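Local coordinates for transcriptional regulator, MarR family (Silicibacter pomeroyi DSS-3, PDB 3BJ6), which probably binds DNA through a winged helix-turn-helix domain as a dimeric transcription factor of the MarR family, at the interface of chains A and B. Sequence-based numbering; all coordinates share one arbitrary frame. Chains: chain A/B, Transcriptional regulator, MarR family.

Contact 1: the interface of chains A and B. Residues chain A 18-19, 22; chain B 18-19, 22.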
loop_
_atom_site.group_PDB
_atom_site.type_symbol
_atom_site.label_atom_id
_atom_site.label_comp_id
_atom_site.label_asym_id
_atom_site.label_seq_id
_atom_site.Cartn_x
_atom_site.Cartn_y
_atom_site.Cartn_z
ATOM N N THR A 18 3.720 3.430 -3.575
ATOM C CA THR A 18 3.058 2.845 -2.388
ATOM C C THR A 18 2.475 1.444 -2.664
ATOM O O THR A 18 2.603 0.548 -1.826
ATOM C CB THR A 18 1.934 3.759 -1.816
ATOM O OG1 THR A 18 2.412 5.116 -1.710
ATOM C CG2 THR A 18 1.496 3.290 -0.424
ATOM N N ARG A 19 1.814 1.261 -3.808
ATOM C CA ARG A 19 1.219 -0.048 -4.107
ATOM C C ARG A 19 2.263 -1.166 -4.334
ATOM O O ARG A 19 2.162 -2.215 -3.703
ATOM C CB ARG A 19 0.170 0.017 -5.237
ATOM C CG ARG A 19 -0.597 -1.319 -5.422
ATOM C CD ARG A 19 -1.672 -1.250 -6.522
ATOM N NE ARG A 19 -2.600 -0.142 -6.293
ATOM C CZ ARG A 19 -3.740 -0.216 -5.600
ATOM N NH1 ARG A 19 -4.155 -1.362 -5.064
ATOM N NH2 ARG A 19 -4.479 0.870 -5.460
ATOM N N LEU A 22 3.861 -1.943 -0.859
ATOM C CA LEU A 22 3.080 -2.797 0.031
ATOM C C LEU A 22 3.159 -4.276 -0.395
ATOM O O LEU A 22 3.332 -5.164 0.454
ATOM C CB LEU A 22 1.625 -2.303 0.065
ATOM C CG LEU A 22 0.718 -3.041 1.059
ATOM C CD1 LEU A 22 1.245 -2.966 2.502
ATOM C CD2 LEU A 22 -0.729 -2.526 0.961
ATOM N N THR B 18 2.173 2.100 5.478
ATOM C CA THR B 18 1.998 1.886 4.037
ATOM C C THR B 18 0.589 1.373 3.704
ATOM O O THR B 18 -0.026 1.822 2.753
ATOM C CB THR B 18 3.040 0.886 3.463
ATOM O OG1 THR B 18 4.361 1.242 3.910
ATOM C CG2 THR B 18 3.023 0.920 1.908
ATOM N N ARG B 19 0.108 0.389 4.460
ATOM C CA ARG B 19 -1.234 -0.147 4.222
ATOM C C ARG B 19 -2.372 0.895 4.410
ATOM O O ARG B 19 -3.170 1.094 3.478
ATOM C CB ARG B 19 -1.457 -1.418 5.055
ATOM C CG ARG B 19 -2.796 -2.114 4.845
ATOM C CD ARG B 19 -2.779 -3.420 5.683
ATOM N NE ARG B 19 -4.002 -4.218 5.596
ATOM C CZ ARG B 19 -4.941 -4.313 6.560
ATOM N NH1 ARG B 19 -4.826 -3.640 7.712
ATOM N NH2 ARG B 19 -6.004 -5.098 6.374
ATOM N N LEU B 22 -2.105 3.559 1.522
ATOM C CA LEU B 22 -2.633 3.133 0.228
ATOM C C LEU B 22 -4.160 3.225 0.188
ATOM O O LEU B 22 -4.711 3.718 -0.787
ATOM C CB LEU B 22 -2.152 1.699 -0.107
ATOM C CG LEU B 22 -2.587 1.134 -1.470
ATOM C CD1 LEU B 22 -2.084 2.020 -2.619
ATOM C CD2 LEU B 22 -2.081 -0.312 -1.623
#

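Contact 2: the interface of chains A and B. Residues chain A 141-142, 145-146, 148-149; chain B 21, 24-25, 27-28.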
loop_
_atom_site.group_PDB
_atom_site.type_symbol
_atom_site.label_atom_id
_atom_site.label_comp_id
_atom_site.label_asym_id
_atom_site.label_seq_id
_atom_site.Cartn_x
_atom_site.Cartn_y
_atom_site.Cartn_z
ATOM N N LEU A 141 1.580 12.399 4.976
ATOM C CA LEU A 141 0.796 11.979 3.820
ATOM C C LEU A 141 -0.406 11.133 4.178
ATOM O O LEU A 141 -1.473 11.309 3.594
ATOM C CB LEU A 141 1.638 11.182 2.809
ATOM C CG LEU A 141 2.551 11.987 1.871
ATOM C CD1 LEU A 141 3.425 10.996 1.140
ATOM C CD2 LEU A 141 1.756 12.890 0.879
ATOM N N THR A 142 -0.216 10.172 5.084
ATOM C CA THR A 142 -1.337 9.319 5.535
ATOM C C THR A 142 -2.508 10.181 6.032
ATOM O O THR A 142 -3.644 9.980 5.636
ATOM C CB THR A 142 -0.864 8.331 6.588
ATOM O OG1 THR A 142 0.227 7.576 6.029
ATOM C CG2 THR A 142 -2.007 7.356 6.980
ATOM N N PHE A 145 -4.163 12.457 3.043
ATOM C CA PHE A 145 -5.117 11.748 2.195
ATOM C C PHE A 145 -6.365 11.327 2.991
ATOM O O PHE A 145 -7.484 11.379 2.464
ATOM C CB PHE A 145 -4.429 10.543 1.542
ATOM C CG PHE A 145 -3.414 10.933 0.511
ATOM C CD1 PHE A 145 -3.789 11.708 -0.582
ATOM C CD2 PHE A 145 -2.098 10.510 0.619
ATOM C CE1 PHE A 145 -2.826 12.071 -1.572
ATOM C CE2 PHE A 145 -1.152 10.842 -0.331
ATOM C CZ PHE A 145 -1.507 11.614 -1.438
ATOM N N ALA A 146 -6.172 10.945 4.261
ATOM C CA ALA A 146 -7.327 10.672 5.135
ATOM C C ALA A 146 -8.276 11.866 5.158
ATOM O O ALA A 146 -9.511 11.695 5.009
ATOM C CB ALA A 146 -6.882 10.295 6.546
ATOM N N LEU A 148 -8.503 14.416 2.942
ATOM C CA LEU A 148 -9.116 14.620 1.629
ATOM C C LEU A 148 -10.282 13.681 1.464
ATOM O O LEU A 148 -11.331 14.106 0.982
ATOM C CB LEU A 148 -8.106 14.425 0.484
ATOM C CG LEU A 148 -7.056 15.516 0.251
ATOM C CD1 LEU A 148 -6.087 15.102 -0.863
ATOM C CD2 LEU A 148 -7.685 16.889 -0.090
ATOM N N ALA A 149 -10.100 12.421 1.856
ATOM C CA ALA A 149 -11.122 11.386 1.717
ATOM C C ALA A 149 -12.364 11.718 2.583
ATOM O O ALA A 149 -13.496 11.502 2.151
ATOM C CB ALA A 149 -10.570 10.012 2.084
ATOM N N LEU B 21 -1.962 4.140 4.365
ATOM C CA LEU B 21 -1.653 5.144 3.335
ATOM C C LEU B 21 -2.287 4.801 1.968
ATOM O O LEU B 21 -2.917 5.646 1.328
ATOM C CB LEU B 21 -0.141 5.314 3.169
ATOM C CG LEU B 21 0.330 6.323 2.085
ATOM C CD1 LEU B 21 -0.278 7.723 2.230
ATOM C CD2 LEU B 21 1.858 6.426 2.058
ATOM N N ASN B 24 -5.988 5.261 2.032
ATOM C CA ASN B 24 -6.298 6.713 2.039
ATOM C C ASN B 24 -6.055 7.404 0.682
ATOM O O ASN B 24 -6.842 8.268 0.248
ATOM C CB ASN B 24 -5.523 7.440 3.143
ATOM C CG ASN B 24 -5.921 6.974 4.577
ATOM O OD1 ASN B 24 -6.866 6.211 4.779
ATOM N ND2 ASN B 24 -5.140 7.386 5.555
ATOM N N ILE B 25 -4.964 7.034 0.020
ATOM C CA ILE B 25 -4.702 7.533 -1.325
ATOM C C ILE B 25 -5.898 7.181 -2.209
ATOM O O ILE B 25 -6.445 8.039 -2.871
ATOM C CB ILE B 25 -3.421 6.923 -1.922
ATOM C CG1 ILE B 25 -2.174 7.436 -1.190
ATOM C CG2 ILE B 25 -3.299 7.248 -3.434
ATOM C CD1 ILE B 25 -0.919 6.607 -1.474
ATOM N N ALA B 27 -9.052 6.325 -1.530
ATOM C CA ALA B 27 -10.253 7.052 -1.115
ATOM C C ALA B 27 -10.165 8.554 -1.472
ATOM O O ALA B 27 -11.128 9.123 -1.941
ATOM C CB ALA B 27 -10.522 6.851 0.387
ATOM N N ALA B 28 -9.008 9.179 -1.266
ATOM C CA ALA B 28 -8.822 10.602 -1.645
ATOM C C ALA B 28 -8.881 10.788 -3.158
ATOM O O ALA B 28 -9.551 11.702 -3.658
ATOM C CB ALA B 28 -7.483 11.133 -1.107
#

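Contact 1: the interface of chains A and B
B:Leu22 and A:Leu22 meet at the two-fold axis of this MarR-family pair, methyl to methyl, with CD2 of B:Leu22 3.7 Å from CD2 of A:Leu22. Both belong to helix 18-35, which here packs against its own copy; MarR regulators typically dimerise through helices from the two ends of the chain, and this patch is likely to belong to such an interface. In each leucine CG is anti to the backbone N (chi1 -175° in chain A, -178° in chain B), a choice that sends the two branches toward the partner helix, where the side chains cross at a slant. The branches divide the work: CD2 goes to the opposite leucine, while CD1 reaches over to the first turn of the partner helix. There CD1 of A:Leu22 lies 4.0 Å from CB of B:Arg19. A forked, wholly apolar side chain suits a symmetry axis, because one methyl can face its twin while the other fills the flank. An alanine in place of A:Leu22 would probably leave CD2 of B:Leu22 without its methyl partner and open a gap beside CB of B:Arg19.

The twin flanks differ in their arginine tails. A:Arg19 is bent at chi3 (-54°), which folds its guanidinium back over B:Leu22; the methyl CD1 of B:Leu22 sits above one face, toward the rim, 3.9 Å from NH2 of A:Arg19. B:Arg19 runs extended from CG to NE and touches A:Leu22 through its aliphatic base. Arginine fits here because its methylene stem can line the apolar seam while the charged tip can take different courses, as the two copies show.

Beyond the leucines, A:Thr18 and B:Thr18 pass antiparallel, CG2 to CG2 at 3.7 Å. Each of these methyls also lies 4.0 Å from CB of the opposite leucine, as between CG2 of B:Thr18 and CB of A:Leu22. Threonine offers a small methyl to the seam and keeps OG1 on a separate branch.

Contact 2: the interface of chains A and B
A:Phe145 lies alongside B:Ile25, whose CG1 methylene sits over one face of the ring, 3.9 Å from the centroid and displaced toward the rim, a CH-pi contact. The two side chains are roughly parallel. With CG beside the backbone N (chi1 -70°), the phenyl group is set along the partner helix, where ring atom CD2 of A:Phe145 also meets CD1 of B:Leu21 at 3.7 Å. On the other side of the ring's root, CD1 of A:Phe145 is 3.8 Å from CB of B:Ala28. A broad, flat aromatic can thus span more than one turn of the opposing helix.

B:Asn24 supplies the polar link. ND2, the side-chain amide nitrogen of B:Asn24, donates a hydrogen bond to the backbone carbonyl O of A:Thr142 at 3.0 Å. The bond is bent (144° at H), and the donor stands above the carbonyl plane, with the acceptor tilted from the amide plane too. Asparagine is short enough for CB of B:Asn24 to pack against CB of A:Phe145 at 3.7 Å while its amide passes A:Ala146 to reach the carbonyl of A:Thr142, one turn earlier on the same helix.

Further along, B:Ala28 tucks its methyl CB against CB of A:Leu148 at 3.7 Å, and CB of A:Ala149 meets CB of B:Ala27 at 3.6 Å. Alanines suit this end, since their small methyls let the two helices come close; bulkier groups would probably hold them apart. In the fold, the patch joins the C-terminal helix 128-151 of chain A to helix 18-35, the second helix of chain B, so a helix near the start of one chain packs on the end of the other.

The C-alpha centres of contact 1 and contact 2 lie about 11 Å apart, and helix 18-35 of chain B serves both. B:Leu21, of contact 2, lies between B:Arg19 and B:Leu22, of contact 1, in the sequence, so successive faces of one helix meet different elements of chain A: its matching helix in contact 1, its C-terminal helix 128-151 in contact 2. Two-fold symmetry repeats contact 2 with the chains exchanged, placing contact 1 between the two copies. Together they interlock the two chains, probably as the dimer typical of MarR proteins, which would set how the two DNA-binding domains are spaced.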